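Local coordinates for protein CD180 antigen (Mus musculus, PDB 3T6Q) that may cooperate with MD-1 and TLR4 in the innate immune response of B cells to bacterial lipopolysaccharide, leading to NF-kappa-B activation, at residues Asn43-Gln49 against Cys67-His73; Leu83-Thr89 against Leu107-Ile113; Phe95-Leu101 against Phe122-Gln128; Thr130-Tyr135 against Lys154-Asp159. All coordinates share one frame; numbering follows the deposited sequence.

Interaction 1: residues Asn43-Gln49 against Cys67-His73; sequences NVLPTIQ and CQIYWIH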
# COMPACT_ATOMS: atom_id res chain seq x y z
N ASN A 43 4.05 -4.12 -19.64
CA ASN A 43 4.18 -5.48 -20.16
C ASN A 43 3.99 -6.45 -19.01
O ASN A 43 3.33 -6.09 -18.00
CB ASN A 43 5.51 -5.64 -20.92
CG ASN A 43 5.49 -4.89 -22.24
OD1 ASN A 43 6.25 -3.92 -22.45
ND2 ASN A 43 4.58 -5.28 -23.12
N VAL A 44 4.50 -7.67 -19.15
CA VAL A 44 4.17 -8.73 -18.18
C VAL A 44 5.39 -9.57 -17.84
O VAL A 44 5.69 -10.55 -18.55
CB VAL A 44 3.05 -9.67 -18.69
CG1 VAL A 44 2.63 -10.62 -17.57
CG2 VAL A 44 1.84 -8.88 -19.20
N LEU A 45 6.04 -9.24 -16.72
CA LEU A 45 7.30 -9.84 -16.29
C LEU A 45 7.26 -10.32 -14.83
O LEU A 45 7.85 -9.70 -13.95
CB LEU A 45 8.45 -8.83 -16.49
CG LEU A 45 8.63 -8.29 -17.90
CD1 LEU A 45 9.61 -7.13 -17.78
CD2 LEU A 45 9.14 -9.32 -18.92
N PRO A 46 6.58 -11.45 -14.56
CA PRO A 46 6.29 -11.81 -13.17
C PRO A 46 7.57 -11.95 -12.35
O PRO A 46 7.60 -11.57 -11.18
CB PRO A 46 5.52 -13.15 -13.32
CG PRO A 46 4.83 -13.00 -14.62
CD PRO A 46 5.83 -12.30 -15.51
N THR A 47 8.65 -12.45 -12.97
CA THR A 47 9.95 -12.43 -12.27
C THR A 47 10.96 -11.89 -13.26
O THR A 47 10.83 -12.11 -14.45
CB THR A 47 10.43 -13.85 -11.86
OG1 THR A 47 10.68 -14.60 -13.04
CG2 THR A 47 9.40 -14.61 -10.99
N ILE A 48 11.93 -11.13 -12.77
CA ILE A 48 13.06 -10.73 -13.59
C ILE A 48 14.29 -11.27 -12.84
O ILE A 48 14.29 -11.43 -11.58
CB ILE A 48 13.10 -9.19 -13.88
CG1 ILE A 48 13.13 -8.36 -12.56
CG2 ILE A 48 11.88 -8.81 -14.72
CD1 ILE A 48 13.20 -6.84 -12.78
N GLN A 49 15.32 -11.58 -13.60
CA GLN A 49 16.43 -12.35 -13.04
C GLN A 49 17.65 -12.14 -13.98
O GLN A 49 17.56 -11.39 -14.95
CB GLN A 49 16.03 -13.84 -12.94
CG GLN A 49 15.67 -14.52 -14.27
CD GLN A 49 14.20 -14.50 -14.56
OE1 GLN A 49 13.37 -14.46 -13.65
NE2 GLN A 49 13.85 -14.53 -15.83
N CYS A 67 4.83 -3.45 -14.82
CA CYS A 67 5.10 -4.67 -15.62
C CYS A 67 4.71 -5.95 -14.88
O CYS A 67 5.14 -7.04 -15.26
CB CYS A 67 6.60 -4.74 -16.02
SG CYS A 67 6.85 -3.71 -17.48
N GLN A 68 3.94 -5.81 -13.81
CA GLN A 68 3.51 -6.98 -13.01
C GLN A 68 4.70 -7.79 -12.44
O GLN A 68 4.63 -9.02 -12.28
CB GLN A 68 2.53 -7.84 -13.84
CG GLN A 68 1.24 -7.11 -14.15
CD GLN A 68 0.32 -7.89 -15.07
OE1 GLN A 68 -0.06 -7.40 -16.12
NE2 GLN A 68 -0.03 -9.10 -14.67
N ILE A 69 5.78 -7.10 -12.09
CA ILE A 69 6.96 -7.76 -11.54
C ILE A 69 6.78 -8.01 -10.05
O ILE A 69 6.55 -7.06 -9.30
CB ILE A 69 8.23 -6.89 -11.75
CG1 ILE A 69 8.46 -6.67 -13.23
CG2 ILE A 69 9.43 -7.55 -11.08
CD1 ILE A 69 9.37 -5.43 -13.48
N TYR A 70 6.83 -9.28 -9.64
CA TYR A 70 6.77 -9.67 -8.23
C TYR A 70 8.14 -9.99 -7.66
O TYR A 70 8.31 -9.89 -6.45
CB TYR A 70 5.86 -10.91 -8.06
CG TYR A 70 4.40 -10.60 -8.35
CD1 TYR A 70 3.53 -10.25 -7.31
CD2 TYR A 70 3.89 -10.64 -9.65
CE1 TYR A 70 2.18 -9.97 -7.56
CE2 TYR A 70 2.54 -10.32 -9.92
CZ TYR A 70 1.70 -10.00 -8.86
OH TYR A 70 0.35 -9.71 -9.08
N TRP A 71 9.10 -10.39 -8.50
CA TRP A 71 10.40 -10.84 -7.99
C TRP A 71 11.53 -10.20 -8.76
O TRP A 71 11.53 -10.23 -9.96
CB TRP A 71 10.55 -12.37 -8.12
CG TRP A 71 9.52 -13.10 -7.29
CD1 TRP A 71 8.25 -13.54 -7.70
CD2 TRP A 71 9.58 -13.39 -5.85
NE1 TRP A 71 7.57 -14.13 -6.65
CE2 TRP A 71 8.31 -14.06 -5.51
CE3 TRP A 71 10.52 -13.18 -4.86
CZ2 TRP A 71 8.05 -14.50 -4.22
CZ3 TRP A 71 10.23 -13.64 -3.57
CH2 TRP A 71 9.03 -14.27 -3.26
N ILE A 72 12.54 -9.71 -8.04
CA ILE A 72 13.81 -9.26 -8.70
C ILE A 72 14.96 -10.07 -8.10
O ILE A 72 15.36 -9.81 -6.96
CB ILE A 72 14.08 -7.74 -8.47
CG1 ILE A 72 12.81 -6.94 -8.80
CG2 ILE A 72 15.29 -7.28 -9.32
CD1 ILE A 72 13.02 -5.40 -8.72
N HIS A 73 15.44 -11.06 -8.85
CA HIS A 73 16.41 -12.05 -8.34
C HIS A 73 17.85 -11.61 -8.52
O HIS A 73 18.11 -10.53 -9.05
CB HIS A 73 16.18 -13.44 -8.98
CG HIS A 73 14.87 -14.11 -8.56
ND1 HIS A 73 14.36 -14.00 -7.32
CD2 HIS A 73 13.99 -14.91 -9.27
CE1 HIS A 73 13.19 -14.67 -7.25
NE2 HIS A 73 12.98 -15.24 -8.44
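Ile48 and Ile72 run side by side and point the same way on the buried face of a parallel ladder, with CD1 of Ile48 4.0 Å from CG1 of Ile72. Strands 47-48 and 71-72, with 95-96, form a short three-stranded parallel sheet of the leucine-rich-repeat solenoid. The first torsion of Ile48 (chi1 57°) sets its CG1 between the backbone N and the carbonyl carbon, which brings that atom within 3.6 Å of Trp71 O. Ile69 extends the apolar row: its CG2 touches Ile48 CG1, and its CG1 packs on Leu45 CB at 3.9 Å. On the other face Thr47 and Trp71 meet at a slant, CG2 of the threonine lying 3.6 Å from CD1 of the indole. Gln49 CB meets His73 CB, near the plane of the imidazole. Pro46 O is gripped twice, by Tyr70 N at 2.9 Å and by Trp71 N at 3.3 Å, and nearly straight bonds then join Ile48 N to Trp71 O and His73 N to Ile48 O. Leu45 N is bonded to Cys67 O. Backbone hydrogen bonds thus join two successive turns, LRR 1 and LRR 2, while apolar branches pack on the buried side.

Interaction 2: residues Leu83-Thr89 against Leu107-Ile113; sequences LDTLVLT and LKHLFFI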
# COMPACT_ATOMS: atom_id res chain seq x y z
N LEU A 83 23.81 2.03 -16.91
CA LEU A 83 22.43 2.45 -16.58
C LEU A 83 22.42 3.75 -15.77
O LEU A 83 23.10 3.86 -14.75
CB LEU A 83 21.74 1.36 -15.77
CG LEU A 83 20.34 0.87 -16.19
CD1 LEU A 83 19.57 0.45 -14.95
CD2 LEU A 83 19.52 1.77 -17.08
N ASP A 84 21.67 4.73 -16.27
CA ASP A 84 21.54 6.04 -15.60
C ASP A 84 20.20 6.15 -14.82
O ASP A 84 20.20 6.63 -13.69
CB ASP A 84 21.64 7.13 -16.67
CG ASP A 84 21.63 8.54 -16.09
OD1 ASP A 84 22.50 8.86 -15.25
OD2 ASP A 84 20.78 9.36 -16.49
N THR A 85 19.10 5.70 -15.42
CA THR A 85 17.73 5.81 -14.83
C THR A 85 17.09 4.44 -14.88
O THR A 85 17.13 3.79 -15.92
CB THR A 85 16.87 6.82 -15.64
OG1 THR A 85 17.46 8.11 -15.48
CG2 THR A 85 15.37 6.91 -15.13
N LEU A 86 16.56 3.99 -13.76
CA LEU A 86 15.79 2.75 -13.77
C LEU A 86 14.40 3.04 -13.14
O LEU A 86 14.34 3.63 -12.07
CB LEU A 86 16.54 1.73 -12.92
CG LEU A 86 15.80 0.38 -12.65
CD1 LEU A 86 15.48 -0.29 -13.96
CD2 LEU A 86 16.62 -0.46 -11.68
N VAL A 87 13.32 2.69 -13.84
CA VAL A 87 11.97 2.99 -13.31
C VAL A 87 11.26 1.67 -12.99
O VAL A 87 10.96 0.90 -13.90
CB VAL A 87 11.14 3.74 -14.35
CG1 VAL A 87 9.80 4.22 -13.77
CG2 VAL A 87 11.91 4.96 -14.92
N LEU A 88 11.02 1.40 -11.71
CA LEU A 88 10.32 0.16 -11.28
C LEU A 88 8.96 0.47 -10.66
O LEU A 88 8.37 -0.34 -9.92
CB LEU A 88 11.19 -0.63 -10.28
CG LEU A 88 12.28 -1.43 -11.05
CD1 LEU A 88 13.40 -1.75 -10.06
CD2 LEU A 88 11.72 -2.72 -11.70
N THR A 89 8.50 1.68 -10.91
CA THR A 89 7.25 2.19 -10.37
C THR A 89 6.06 1.24 -10.65
O THR A 89 5.94 0.72 -11.75
CB THR A 89 6.98 3.57 -10.98
OG1 THR A 89 7.98 4.46 -10.44
CG2 THR A 89 5.56 4.10 -10.57
N LEU A 107 24.43 4.19 -11.45
CA LEU A 107 23.01 4.59 -11.50
C LEU A 107 22.82 5.97 -10.85
O LEU A 107 23.35 6.22 -9.78
CB LEU A 107 22.15 3.59 -10.75
CG LEU A 107 20.65 3.73 -11.08
CD1 LEU A 107 20.36 3.32 -12.53
CD2 LEU A 107 19.85 2.95 -10.07
N LYS A 108 22.04 6.84 -11.49
CA LYS A 108 21.78 8.18 -10.91
C LYS A 108 20.37 8.41 -10.34
O LYS A 108 20.22 9.05 -9.29
CB LYS A 108 22.19 9.26 -11.88
CG LYS A 108 23.71 9.21 -12.15
CD LYS A 108 24.35 10.56 -12.35
CE LYS A 108 23.74 11.32 -13.51
NZ LYS A 108 24.14 12.76 -13.48
N HIS A 109 19.36 7.83 -11.00
CA HIS A 109 17.94 8.11 -10.62
C HIS A 109 17.19 6.79 -10.59
O HIS A 109 17.21 6.02 -11.55
CB HIS A 109 17.32 9.02 -11.67
CG HIS A 109 18.21 10.20 -12.07
ND1 HIS A 109 18.49 11.21 -11.23
CD2 HIS A 109 18.93 10.46 -13.25
CE1 HIS A 109 19.32 12.11 -11.86
NE2 HIS A 109 19.58 11.64 -13.09
N LEU A 110 16.53 6.55 -9.48
CA LEU A 110 15.82 5.29 -9.32
C LEU A 110 14.40 5.63 -8.87
O LEU A 110 14.24 6.40 -7.91
CB LEU A 110 16.52 4.41 -8.28
CG LEU A 110 15.82 3.11 -7.83
CD1 LEU A 110 15.65 2.19 -9.01
CD2 LEU A 110 16.62 2.39 -6.76
N PHE A 111 13.40 5.09 -9.58
CA PHE A 111 11.97 5.29 -9.23
C PHE A 111 11.40 3.97 -8.70
O PHE A 111 11.43 2.92 -9.38
CB PHE A 111 11.22 5.75 -10.46
CG PHE A 111 11.70 7.10 -10.99
CD1 PHE A 111 10.99 8.28 -10.69
CD2 PHE A 111 12.93 7.21 -11.69
CE1 PHE A 111 11.42 9.52 -11.18
CE2 PHE A 111 13.39 8.47 -12.13
CZ PHE A 111 12.63 9.62 -11.88
N PHE A 112 10.93 4.03 -7.48
CA PHE A 112 10.38 2.85 -6.79
C PHE A 112 9.00 3.23 -6.22
O PHE A 112 8.62 2.81 -5.14
CB PHE A 112 11.34 2.45 -5.67
CG PHE A 112 11.80 1.03 -5.76
CD1 PHE A 112 11.26 0.06 -4.91
CD2 PHE A 112 12.80 0.67 -6.67
CE1 PHE A 112 11.68 -1.25 -4.98
CE2 PHE A 112 13.24 -0.65 -6.73
CZ PHE A 112 12.67 -1.60 -5.90
N ILE A 113 8.25 4.01 -7.00
CA ILE A 113 6.96 4.56 -6.55
C ILE A 113 5.88 3.44 -6.50
O ILE A 113 5.77 2.62 -7.41
CB ILE A 113 6.56 5.75 -7.49
CG1 ILE A 113 7.52 6.94 -7.29
CG2 ILE A 113 5.10 6.19 -7.29
CD1 ILE A 113 7.54 7.94 -8.45
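Leu86 and Leu110 lie side by side in register as successive rungs of the leucine-rich-repeat solenoid, where LRR 3 and LRR 4 each give one strand to the concave parallel sheet; the two short strands run 2° from parallel and 4.9 Å apart. Both leucines have CG opposite the backbone N across the CA–CB bond (chi1 173° and 172°), and CD1 of Leu110 fits against the CB, CG and CD2 of Leu86, 3.9 Å from the last. Leu107 fills the next hollow, its CD1 touching both Leu83 CD1, at 3.8 Å, and Leu86 CB. At the far end Phe112 presents CE2 to Leu88 CD1, a close 3.5 Å. The other face carries Thr85, Val87, His109 and Phe111. Phe111 lies obliquely across the methyls of Thr85 and Val87, its CB resting on Val87 CG1, while Leu86 O sits at the edge of its ring. Thr85 OG1 meets the edge of the His109 imidazole, whose ND1 is bonded to Ser133 of the next repeat. Asp84 O accepts two amides, Lys108 N and His109 N, and three further bonds zip the strands up to Leu88 N. The chain of Lys108, bent at its second and third torsions, runs past Asp84 and carries NZ on to a salt bridge with Glu132; Asp84 OD1 lies 3.3 Å from both CG and CE of the lysine.

Interaction 3: residues Phe95-Leu101 against Phe122-Gln128; sequences FMAETAL and FIPLHNQ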
# COMPACT_ATOMS: atom_id res chain seq x y z
N PHE A 95 10.12 -9.26 -3.30
CA PHE A 95 11.50 -9.28 -2.79
C PHE A 95 12.46 -8.88 -3.86
O PHE A 95 12.27 -9.19 -5.01
CB PHE A 95 11.91 -10.69 -2.29
CG PHE A 95 13.10 -10.70 -1.33
CD1 PHE A 95 12.94 -10.34 -0.00
CD2 PHE A 95 14.37 -11.11 -1.78
CE1 PHE A 95 14.03 -10.37 0.87
CE2 PHE A 95 15.46 -11.14 -0.91
CZ PHE A 95 15.28 -10.77 0.42
N MET A 96 13.55 -8.26 -3.42
CA MET A 96 14.57 -7.82 -4.35
C MET A 96 15.91 -8.28 -3.77
O MET A 96 16.25 -7.99 -2.60
CB MET A 96 14.49 -6.29 -4.47
CG MET A 96 15.62 -5.70 -5.29
SD MET A 96 15.31 -3.93 -5.50
CE MET A 96 16.45 -3.56 -6.83
N ALA A 97 16.63 -9.05 -4.57
CA ALA A 97 17.89 -9.66 -4.14
C ALA A 97 19.00 -8.65 -3.82
O ALA A 97 19.08 -7.56 -4.41
CB ALA A 97 18.35 -10.64 -5.20
N GLU A 98 19.84 -9.03 -2.87
CA GLU A 98 21.03 -8.25 -2.48
C GLU A 98 21.82 -7.78 -3.69
O GLU A 98 22.24 -6.61 -3.74
CB GLU A 98 21.92 -9.15 -1.61
CG GLU A 98 22.27 -8.70 -0.21
CD GLU A 98 21.30 -7.71 0.42
OE1 GLU A 98 20.17 -8.07 0.83
OE2 GLU A 98 21.73 -6.55 0.57
N THR A 99 22.04 -8.67 -4.67
CA THR A 99 22.87 -8.38 -5.86
C THR A 99 22.09 -7.91 -7.10
O THR A 99 22.64 -7.83 -8.21
CB THR A 99 23.74 -9.61 -6.25
OG1 THR A 99 22.90 -10.66 -6.77
CG2 THR A 99 24.50 -10.13 -5.07
N ALA A 100 20.79 -7.61 -6.94
CA ALA A 100 19.97 -7.25 -8.09
C ALA A 100 20.55 -6.05 -8.81
O ALA A 100 20.57 -6.01 -10.06
CB ALA A 100 18.53 -6.97 -7.66
N LEU A 101 21.07 -5.09 -8.04
CA LEU A 101 21.65 -3.86 -8.62
C LEU A 101 23.19 -3.84 -8.65
O LEU A 101 23.80 -2.77 -8.57
CB LEU A 101 21.14 -2.63 -7.84
CG LEU A 101 19.65 -2.28 -8.00
CD1 LEU A 101 19.25 -1.25 -6.94
CD2 LEU A 101 19.43 -1.74 -9.41
N PHE A 122 14.12 -2.35 1.88
CA PHE A 122 13.65 -3.29 0.83
C PHE A 122 14.59 -3.22 -0.39
O PHE A 122 14.68 -4.16 -1.15
CB PHE A 122 12.22 -2.93 0.39
CG PHE A 122 11.59 -3.93 -0.55
CD1 PHE A 122 11.77 -3.82 -1.93
CD2 PHE A 122 10.84 -4.99 -0.05
CE1 PHE A 122 11.20 -4.71 -2.80
CE2 PHE A 122 10.26 -5.89 -0.93
CZ PHE A 122 10.44 -5.76 -2.30
N ILE A 123 15.20 -2.06 -0.61
CA ILE A 123 15.98 -1.83 -1.82
C ILE A 123 17.47 -1.91 -1.44
O ILE A 123 17.98 -1.02 -0.72
CB ILE A 123 15.67 -0.46 -2.46
CG1 ILE A 123 14.13 -0.22 -2.50
CG2 ILE A 123 16.28 -0.39 -3.84
CD1 ILE A 123 13.75 1.21 -2.83
N PRO A 124 18.16 -2.99 -1.86
CA PRO A 124 19.58 -3.10 -1.47
C PRO A 124 20.40 -2.18 -2.35
O PRO A 124 20.59 -2.45 -3.54
CB PRO A 124 19.92 -4.59 -1.72
CG PRO A 124 18.59 -5.29 -1.79
CD PRO A 124 17.63 -4.27 -2.39
N LEU A 125 20.80 -1.04 -1.80
CA LEU A 125 21.46 0.00 -2.61
C LEU A 125 22.97 0.17 -2.34
O LEU A 125 23.54 1.15 -2.78
CB LEU A 125 20.79 1.35 -2.41
CG LEU A 125 19.42 1.49 -3.07
CD1 LEU A 125 18.61 2.56 -2.35
CD2 LEU A 125 19.55 1.79 -4.55
N HIS A 126 23.58 -0.76 -1.62
CA HIS A 126 25.01 -0.68 -1.26
C HIS A 126 25.98 -0.56 -2.45
O HIS A 126 27.09 -0.07 -2.29
CB HIS A 126 25.37 -1.86 -0.39
CG HIS A 126 25.08 -3.19 -1.04
ND1 HIS A 126 23.85 -3.77 -0.97
CD2 HIS A 126 25.86 -4.01 -1.83
CE1 HIS A 126 23.88 -4.92 -1.67
NE2 HIS A 126 25.11 -5.07 -2.19
N ASN A 127 25.56 -0.98 -3.64
CA ASN A 127 26.38 -0.82 -4.86
C ASN A 127 26.21 0.53 -5.60
O ASN A 127 26.86 0.76 -6.62
CB ASN A 127 26.08 -1.94 -5.87
CG ASN A 127 26.79 -3.23 -5.54
OD1 ASN A 127 27.98 -3.22 -5.24
ND2 ASN A 127 26.07 -4.36 -5.60
N GLN A 128 25.27 1.38 -5.16
CA GLN A 128 24.96 2.60 -5.91
C GLN A 128 25.63 3.76 -5.17
O GLN A 128 25.02 4.40 -4.29
CB GLN A 128 23.43 2.82 -6.06
CG GLN A 128 22.86 2.14 -7.28
CD GLN A 128 23.01 0.63 -7.15
OE1 GLN A 128 22.56 0.04 -6.17
NE2 GLN A 128 23.66 0.02 -8.12
O HOH W 1 13.62 -6.66 -0.87
O HOH W 2 20.01 -4.78 -5.25
O HOH W 3 22.26 -3.33 1.18
O HOH W 4 23.44 -4.77 -5.62
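Met96 lies across the ring of Pro124, its CG 3.8 Å from the proline CD, on the outer, convex side of the leucine-rich-repeat solenoid, where LRR 3 is followed by LRR 4. An extended chain, begun by a chi1 of 173°, takes the sulfur inward as far as Ile123 CG2, while CB stays beside the Phe122 ring. The proline is itself a bump under the Met96-Glu98 backbone: CG comes to 3.5 Å from Ala97 O, and CB touches the Glu98 carboxylate. Leu101 fills the other end, its CD1 against both Pro124 O and Leu125 CD2. No backbone ladder joins the two segments, each of which holds a type I turn, and bridging waters stand in for it. One water sits over the centre of the Phe122 ring, accepts from Met96 N and donates to Phe122 O at 2.7 Å. A second accepts from Leu101 N and lies close to both Ala97 O and Pro124 O. A third bridges Glu98 O and Asn127 ND2. The planes of the Glu98 carboxylate and the His126 ring are tilted only 17° from each other, one offset from the other, with His126 CE1 3.1 Å from Glu98 O. Outside the two segments, Glu98 OE1 pairs with a basic side chain of another protein's chain. The direct polar link is made by Gln128, bent at its second torsion: it crosses Leu101 at about a right angle, and its NE2, also bonded to Pro104 O, donates to Leu101 O at 2.8 Å.

Interaction 4: residues Thr130-Tyr135 against Lys154-Asp159; sequences TLESLY and KLKVLD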
# COMPACT_ATOMS: atom_id res chain seq x y z
N THR A 130 26.94 6.61 -6.49
CA THR A 130 26.73 7.93 -7.10
C THR A 130 25.23 8.30 -7.27
O THR A 130 24.89 9.11 -8.12
CB THR A 130 27.51 8.10 -8.45
OG1 THR A 130 26.84 7.44 -9.53
CG2 THR A 130 28.94 7.60 -8.33
N LEU A 131 24.36 7.71 -6.46
CA LEU A 131 22.90 7.92 -6.62
C LEU A 131 22.56 9.41 -6.42
O LEU A 131 22.95 9.97 -5.39
CB LEU A 131 22.16 7.12 -5.54
CG LEU A 131 20.85 6.36 -5.81
CD1 LEU A 131 19.82 6.65 -4.73
CD2 LEU A 131 20.28 6.50 -7.20
N GLU A 132 21.80 9.98 -7.34
CA GLU A 132 21.36 11.38 -7.29
C GLU A 132 19.88 11.59 -6.90
O GLU A 132 19.58 12.55 -6.21
CB GLU A 132 21.57 12.05 -8.63
CG GLU A 132 23.03 12.10 -8.99
CD GLU A 132 23.28 12.94 -10.22
OE1 GLU A 132 24.45 12.98 -10.66
OE2 GLU A 132 22.33 13.56 -10.75
N SER A 133 18.99 10.71 -7.35
CA SER A 133 17.53 10.85 -7.11
C SER A 133 16.98 9.52 -6.64
O SER A 133 17.24 8.49 -7.27
CB SER A 133 16.81 11.20 -8.41
OG SER A 133 17.23 12.45 -8.88
N LEU A 134 16.16 9.54 -5.59
CA LEU A 134 15.47 8.34 -5.17
C LEU A 134 13.98 8.69 -4.96
O LEU A 134 13.67 9.48 -4.05
CB LEU A 134 16.06 7.87 -3.84
CG LEU A 134 16.13 6.38 -3.52
CD1 LEU A 134 16.11 6.09 -2.03
CD2 LEU A 134 15.25 5.42 -4.32
N TYR A 135 13.08 8.08 -5.73
CA TYR A 135 11.64 8.36 -5.62
C TYR A 135 10.95 7.17 -4.96
O TYR A 135 10.93 6.08 -5.51
CB TYR A 135 11.06 8.60 -7.03
CG TYR A 135 11.59 9.88 -7.64
CD1 TYR A 135 10.80 11.06 -7.64
CD2 TYR A 135 12.86 9.94 -8.18
CE1 TYR A 135 11.29 12.25 -8.21
CE2 TYR A 135 13.35 11.12 -8.75
CZ TYR A 135 12.57 12.27 -8.74
OH TYR A 135 13.07 13.44 -9.32
N LYS A 154 26.21 12.16 -3.27
CA LYS A 154 25.74 12.75 -4.52
C LYS A 154 24.18 12.88 -4.54
O LYS A 154 23.61 13.33 -5.52
CB LYS A 154 26.24 11.92 -5.71
CG LYS A 154 27.79 11.82 -5.75
CD LYS A 154 28.36 12.78 -6.77
CE LYS A 154 29.29 13.80 -6.15
NZ LYS A 154 30.67 13.28 -5.94
N LEU A 155 23.53 12.52 -3.44
CA LEU A 155 22.03 12.58 -3.37
C LEU A 155 21.53 14.03 -3.43
O LEU A 155 21.92 14.84 -2.58
CB LEU A 155 21.55 11.87 -2.11
CG LEU A 155 20.07 11.51 -2.01
CD1 LEU A 155 19.63 10.53 -3.12
CD2 LEU A 155 19.79 10.96 -0.62
N LYS A 156 20.71 14.34 -4.44
CA LYS A 156 20.10 15.68 -4.58
C LYS A 156 18.55 15.69 -4.46
O LYS A 156 17.98 16.75 -4.13
CB LYS A 156 20.48 16.32 -5.90
CG LYS A 156 21.98 16.49 -6.15
CD LYS A 156 22.66 17.25 -5.00
CE LYS A 156 24.19 17.31 -5.22
NZ LYS A 156 24.86 17.89 -4.02
N VAL A 157 17.90 14.55 -4.75
CA VAL A 157 16.39 14.42 -4.63
C VAL A 157 16.01 13.20 -3.81
O VAL A 157 16.39 12.06 -4.14
CB VAL A 157 15.71 14.38 -6.01
CG1 VAL A 157 14.21 14.16 -5.90
CG2 VAL A 157 15.96 15.71 -6.74
N LEU A 158 15.29 13.41 -2.72
CA LEU A 158 14.76 12.32 -1.96
C LEU A 158 13.25 12.59 -1.88
O LEU A 158 12.84 13.54 -1.23
CB LEU A 158 15.33 12.33 -0.56
CG LEU A 158 15.80 11.07 0.16
CD1 LEU A 158 15.81 11.21 1.69
CD2 LEU A 158 15.21 9.73 -0.31
N ASP A 159 12.45 11.75 -2.50
CA ASP A 159 11.03 12.03 -2.66
C ASP A 159 10.15 10.98 -1.98
O ASP A 159 10.18 9.80 -2.36
CB ASP A 159 10.75 12.13 -4.16
CG ASP A 159 9.35 12.69 -4.47
OD1 ASP A 159 8.34 12.19 -3.92
OD2 ASP A 159 9.26 13.65 -5.28
O HOH W 5 24.30 9.31 -3.29
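The Tyr135 ring is stacked with Phe111 of the preceding repeat, and across this contact it is approached at a slant by Asp159 and Val157. Asp159 CB lies 3.6 Å from Tyr135 CD1, and its carboxylate plane is turned 29° from that of the ring; Val157 CG1 meets the far end, 3.7 Å from the hydroxyl OH. A chi1 of -169° lays Asp159 CG alongside the tyrosine, OD2 sits near CD1 and CE1, and the two carboxylate oxygens are bonded to Gln161 N and Asn185 ND2. Ser133 completes this face, its OG 3.8 Å from Val157 CB and hydrogen-bonded to His109. On the opposite, buried face Leu134 and Leu158 run alongside each other, CB of the first against CD2 of the second at 4.1 Å, and Leu155 CD1 tucks in beside Leu131 CD1. Glu132 O takes two amides, Lys156 N at 2.8 Å on a lone pair and Val157 N at 3.0 Å; Val157 O and Leu134 O carry the ladder onward. Leucines turned into the core and mixed side chains on the concave surface, on strands in parallel register, are the signature of a leucine-rich-repeat horseshoe, here between LRR 5 and LRR 6.

From the N terminus, interaction 1 closes the first loop by laying LRR 2 on LRR 1, and it is complete before the others begin. Interactions 2 and 3 then cross: 83-89 and 95-101 both belong to LRR 3, and their partners 107-113 and 122-128 follow in the same order in LRR 4, so the two repeats are joined on the concave side and again on the convex side. Phe112 bridges these levels, packing on Ile123 and Met96. Interaction 4 follows in series, its strand 133-135 lying next to strand 109-111. Strand 95-96 likewise continues the outer sheet of interaction 1, beside strand 71-72. None of the four encloses another.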